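PDB 6V72: beta-lactamase II from Erythrobacter litoralis, which probably hydrolyses the amide bond of beta-lactam antibiotics, giving substituted beta-amino acids, as a zinc-dependent class B metallo-beta-lactamase. Local coordinates for residues Gln29-Glu32 with Gly33-Met36; Ser152-Pro155 with Leu156-Tyr159. All blocks are in the same frame, centred on the assembly; numbering follows the deposited sequence.

Interaction 1: residues Gln29-Glu32 with Gly33-Met36; sequences QLAE and GVWM
Q29 lies across one face of the W35 indole: its CB sits 4.2 Å from the centroid of the six-membered ring, 20° off the normal, in a CH-pi contact, and CG follows above the same face, offset toward the rim. With CG anti to the backbone N (chi1 -158°) and the chain extended beyond it, the amide is carried on past the ring; OE1 ends 3.8 Å from CZ2 of W35, the amide plane turned 51° from the indole. At its edge-to-face contact with W80 the indole also meets helix 71-84. Q29 and W35 are a non-hydrogen-bonded antiparallel pair, while A31 and V34 are a hydrogen-bonded one, the register slipping by a residue between them. This is a classic beta bulge, L30 and A31 both facing V34, at the tight connection from strand 25-29 to strand 34-41. L30 N reaches V34 O at 2.8 Å and V34 N returns to A31 O at 2.9 Å. That second bond closes a type II turn with G33 at positive phi. On the hairpin face carrying A31 and V34, A31 CB meets V34 CG2 at 4.1 Å; from the corner, L30 CB lies against V34 CG1. Farther along, L30 CD1 touches CE of M36, a selenomethionine, at 3.6 Å; both side chains also pack on P229 and L54.

Interaction 2: residues Ser152-Pro155 with Leu156-Tyr159; sequences SLAP and LRLY
L153 and L158 meet at their methyl ends, crossing at about a right angle, with CD1 of L153 only 3.3 Å from CD2 of L158, closer than carbons normally sit. L158 CD1 lies beside L153 CB, so both branches of L158 are applied to the same neighbour. Backbone and side chain are crowded around L153 O as well: L156 CB comes to 3.2 Å from it, and L156 N makes a weak hydrogen bond to it at 3.0 Å, bent to 128° at the hydrogen. The chain gets round the corner between these leucines through a cis peptide bond between A154 and P155.

The outer side is much looser. R157 is exposed, and its chain, bent at chi2 (-63°), folds back along the turn to bring NH2 to 3.9 Å from A154 CB, which stands at the edge of the guanidinium, near its plane. P155 O is also near, 3.7 Å from the same NH2, but at an oblique angle and too far for a hydrogen bond. These are glancing contacts, in contrast to the leucine side, where the three side chains are buried.

The segment thus carries the chain from helix 147-153, which bears the calcium ligands E148 and Q151, into strand 157-159, which is bonded to strand 171-174 and, through L158, to A145. L153 and L156 rest on I63 of strand 61-65, while L156 and L158 lie on V172 of strand 171-174, the turn being wedged between the two sheets of the alpha-beta/beta-alpha sandwich of the metallo-beta-lactamase fold.

How the interactions relate
Both are local turns that lead into strands, but of different kinds. Interaction 1 joins two neighbouring antiparallel strands of the sheet that includes strands 49-58 and 61-65, and two backbone hydrogen bonds hold it; interaction 2 joins a helix to strand 157-159 and has one weak bond, relying more on leucine packing. Each has a buried side and an exposed one: a glutamine against an indole on the outer side of 29-36, a charged arginine on that of 152-159. V34 packs from its own sheet onto I179 of the other, whereas L158 is itself in a strand of the sheet that holds I179 and lies beside V172. Their centres are 16 Å apart and they do not touch.

Interaction 1: residues Gln29-Glu32 with Gly33-Met36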
loop_
_atom_site.group_PDB
_atom_site.type_symbol
_atom_site.label_atom_id
_atom_site.label_comp_id
_atom_site.label_asym_id
_atom_site.label_seq_id
_atom_site.Cartn_x
_atom_site.Cartn_y
_atom_site.Cartn_z
ATOM N N GLN A 29 -27.533 -9.957 -3.474
ATOM C CA GLN A 29 -28.164 -9.506 -4.700
ATOM C C GLN A 29 -28.013 -7.993 -4.824
ATOM O O GLN A 29 -28.430 -7.245 -3.926
ATOM C CB GLN A 29 -29.635 -9.923 -4.716
ATOM C CG GLN A 29 -30.210 -9.986 -6.091
ATOM C CD GLN A 29 -31.669 -10.358 -6.078
ATOM O OE1 GLN A 29 -32.055 -11.395 -6.605
ATOM N NE2 GLN A 29 -32.489 -9.517 -5.471
ATOM N N LEU A 30 -27.414 -7.544 -5.934
ATOM C CA LEU A 30 -27.286 -6.118 -6.215
ATOM C C LEU A 30 -28.479 -5.574 -6.978
ATOM O O LEU A 30 -28.781 -4.374 -6.894
ATOM C CB LEU A 30 -26.025 -5.851 -7.033
ATOM C CG LEU A 30 -24.720 -6.259 -6.351
ATOM C CD1 LEU A 30 -23.516 -5.779 -7.184
ATOM C CD2 LEU A 30 -24.671 -5.732 -4.918
ATOM N N ALA A 31 -29.142 -6.435 -7.733
ATOM C CA ALA A 31 -30.310 -6.090 -8.535
ATOM C C ALA A 31 -30.905 -7.418 -8.965
ATOM O O ALA A 31 -30.274 -8.463 -8.819
ATOM C CB ALA A 31 -29.942 -5.229 -9.748
ATOM N N GLU A 32 -32.114 -7.376 -9.504
ATOM C CA GLU A 32 -32.683 -8.600 -10.050
ATOM C C GLU A 32 -31.744 -9.217 -11.081
ATOM O O GLU A 32 -31.350 -8.559 -12.051
ATOM C CB GLU A 32 -34.044 -8.317 -10.677
ATOM C CG GLU A 32 -34.689 -9.562 -11.227
ATOM C CD GLU A 32 -36.040 -9.283 -11.842
ATOM O OE1 GLU A 32 -36.681 -8.277 -11.456
ATOM O OE2 GLU A 32 -36.459 -10.073 -12.714
ATOM N N GLY A 33 -31.346 -10.466 -10.840
ATOM C CA GLY A 33 -30.439 -11.168 -11.730
ATOM C C GLY A 33 -28.980 -10.785 -11.620
ATOM O O GLY A 33 -28.175 -11.223 -12.453
ATOM N N VAL A 34 -28.603 -9.985 -10.632
ATOM C CA VAL A 34 -27.205 -9.590 -10.452
ATOM C C VAL A 34 -26.779 -9.991 -9.052
ATOM O O VAL A 34 -27.193 -9.373 -8.061
ATOM C CB VAL A 34 -26.980 -8.090 -10.676
ATOM C CG1 VAL A 34 -25.489 -7.766 -10.537
ATOM C CG2 VAL A 34 -27.504 -7.664 -12.035
ATOM N N TRP A 35 -25.934 -11.004 -8.972
ATOM C CA TRP A 35 -25.399 -11.488 -7.714
ATOM C C TRP A 35 -23.976 -10.988 -7.535
ATOM O O TRP A 35 -23.185 -10.967 -8.487
ATOM C CB TRP A 35 -25.414 -13.009 -7.666
ATOM C CG TRP A 35 -26.803 -13.540 -7.590
ATOM C CD1 TRP A 35 -27.569 -13.972 -8.630
ATOM C CD2 TRP A 35 -27.615 -13.637 -6.416
ATOM N NE1 TRP A 35 -28.798 -14.360 -8.172
ATOM C CE2 TRP A 35 -28.855 -14.168 -6.815
ATOM C CE3 TRP A 35 -27.403 -13.358 -5.062
ATOM C CZ2 TRP A 35 -29.892 -14.421 -5.908
ATOM C CZ3 TRP A 35 -28.441 -13.601 -4.158
ATOM C CH2 TRP A 35 -29.667 -14.123 -4.592
HETATM N N MSE A 36 -23.651 -10.600 -6.312
HETATM C CA MSE A 36 -22.249 -10.422 -5.948
HETATM C C MSE A 36 -21.779 -11.629 -5.173
HETATM O O MSE A 36 -22.478 -12.103 -4.272
HETATM C CB MSE A 36 -22.037 -9.133 -5.166
HETATM C CG MSE A 36 -20.558 -8.832 -4.966
HETATM SE SE MSE A 36 -20.337 -7.155 -3.971
HETATM C CE MSE A 36 -20.302 -6.151 -5.558
#

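Interaction 2: residues Ser152-Pro155 with Leu156-Tyr159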
loop_
_atom_site.group_PDB
_atom_site.type_symbol
_atom_site.label_atom_id
_atom_site.label_comp_id
_atom_site.label_asym_id
_atom_site.label_seq_id
_atom_site.Cartn_x
_atom_site.Cartn_y
_atom_site.Cartn_z
ATOM N N SER A 152 -20.556 -12.011 -26.200
ATOM C CA SER A 152 -20.577 -13.153 -25.295
ATOM C C SER A 152 -20.799 -12.761 -23.850
ATOM O O SER A 152 -21.277 -13.585 -23.063
ATOM C CB SER A 152 -19.265 -13.935 -25.392
ATOM O OG SER A 152 -19.021 -14.367 -26.728
ATOM N N LEU A 153 -20.460 -11.531 -23.475
ATOM C CA LEU A 153 -20.550 -11.117 -22.086
ATOM C C LEU A 153 -21.698 -10.155 -21.849
ATOM O O LEU A 153 -21.929 -9.765 -20.703
ATOM C CB LEU A 153 -19.227 -10.482 -21.639
ATOM C CG LEU A 153 -18.071 -11.507 -21.745
ATOM C CD1 LEU A 153 -16.698 -10.879 -21.711
ATOM C CD2 LEU A 153 -18.178 -12.563 -20.640
ATOM N N ALA A 154 -22.414 -9.765 -22.895
ATOM C CA ALA A 154 -23.628 -8.975 -22.720
ATOM C C ALA A 154 -24.548 -9.659 -21.709
ATOM O O ALA A 154 -24.666 -10.892 -21.714
ATOM C CB ALA A 154 -24.343 -8.812 -24.069
ATOM N N PRO A 155 -25.243 -8.899 -20.842
ATOM C CA PRO A 155 -25.403 -7.440 -20.841
ATOM C C PRO A 155 -24.273 -6.646 -20.217
ATOM O O PRO A 155 -24.359 -5.430 -20.221
ATOM C CB PRO A 155 -26.684 -7.238 -20.033
ATOM C CG PRO A 155 -26.654 -8.388 -19.053
ATOM C CD PRO A 155 -26.148 -9.551 -19.878
ATOM N N LEU A 156 -23.242 -7.304 -19.700
ATOM C CA LEU A 156 -22.095 -6.552 -19.211
ATOM C C LEU A 156 -21.487 -5.743 -20.342
ATOM O O LEU A 156 -21.334 -6.234 -21.469
ATOM C CB LEU A 156 -21.036 -7.486 -18.630
ATOM C CG LEU A 156 -21.463 -8.177 -17.336
ATOM C CD1 LEU A 156 -20.576 -9.381 -17.114
ATOM C CD2 LEU A 156 -21.423 -7.238 -16.124
ATOM N N ARG A 157 -21.135 -4.502 -20.044
ATOM C CA ARG A 157 -20.372 -3.679 -20.970
ATOM C C ARG A 157 -18.954 -3.587 -20.436
ATOM O O ARG A 157 -18.738 -3.135 -19.306
ATOM C CB ARG A 157 -21.010 -2.305 -21.129
ATOM C CG ARG A 157 -22.426 -2.387 -21.703
ATOM C CD ARG A 157 -22.456 -2.968 -23.103
ATOM N NE ARG A 157 -23.745 -2.697 -23.742
ATOM C CZ ARG A 157 -24.640 -3.626 -24.077
ATOM N NH1 ARG A 157 -25.783 -3.256 -24.625
ATOM N NH2 ARG A 157 -24.394 -4.917 -23.890
ATOM N N LEU A 158 -18.000 -4.054 -21.226
ATOM C CA LEU A 158 -16.600 -4.118 -20.806
ATOM C C LEU A 158 -15.847 -2.867 -21.244
ATOM O O LEU A 158 -15.922 -2.479 -22.414
ATOM C CB LEU A 158 -15.923 -5.331 -21.432
ATOM C CG LEU A 158 -16.124 -6.696 -20.808
ATOM C CD1 LEU A 158 -17.529 -6.961 -20.389
ATOM C CD2 LEU A 158 -15.661 -7.698 -21.850
ATOM N N TYR A 159 -15.092 -2.270 -20.320
ATOM C CA TYR A 159 -14.420 -1.000 -20.563
ATOM C C TYR A 159 -12.992 -1.051 -20.033
ATOM O O TYR A 159 -12.772 -1.348 -18.850
ATOM C CB TYR A 159 -15.185 0.153 -19.888
ATOM C CG TYR A 159 -14.553 1.494 -20.179
ATOM C CD1 TYR A 159 -14.636 2.062 -21.442
ATOM C CD2 TYR A 159 -13.860 2.188 -19.189
ATOM C CE1 TYR A 159 -14.048 3.284 -21.709
ATOM C CE2 TYR A 159 -13.273 3.395 -19.441
ATOM C CZ TYR A 159 -13.364 3.951 -20.695
ATOM O OH TYR A 159 -12.771 5.188 -20.941
#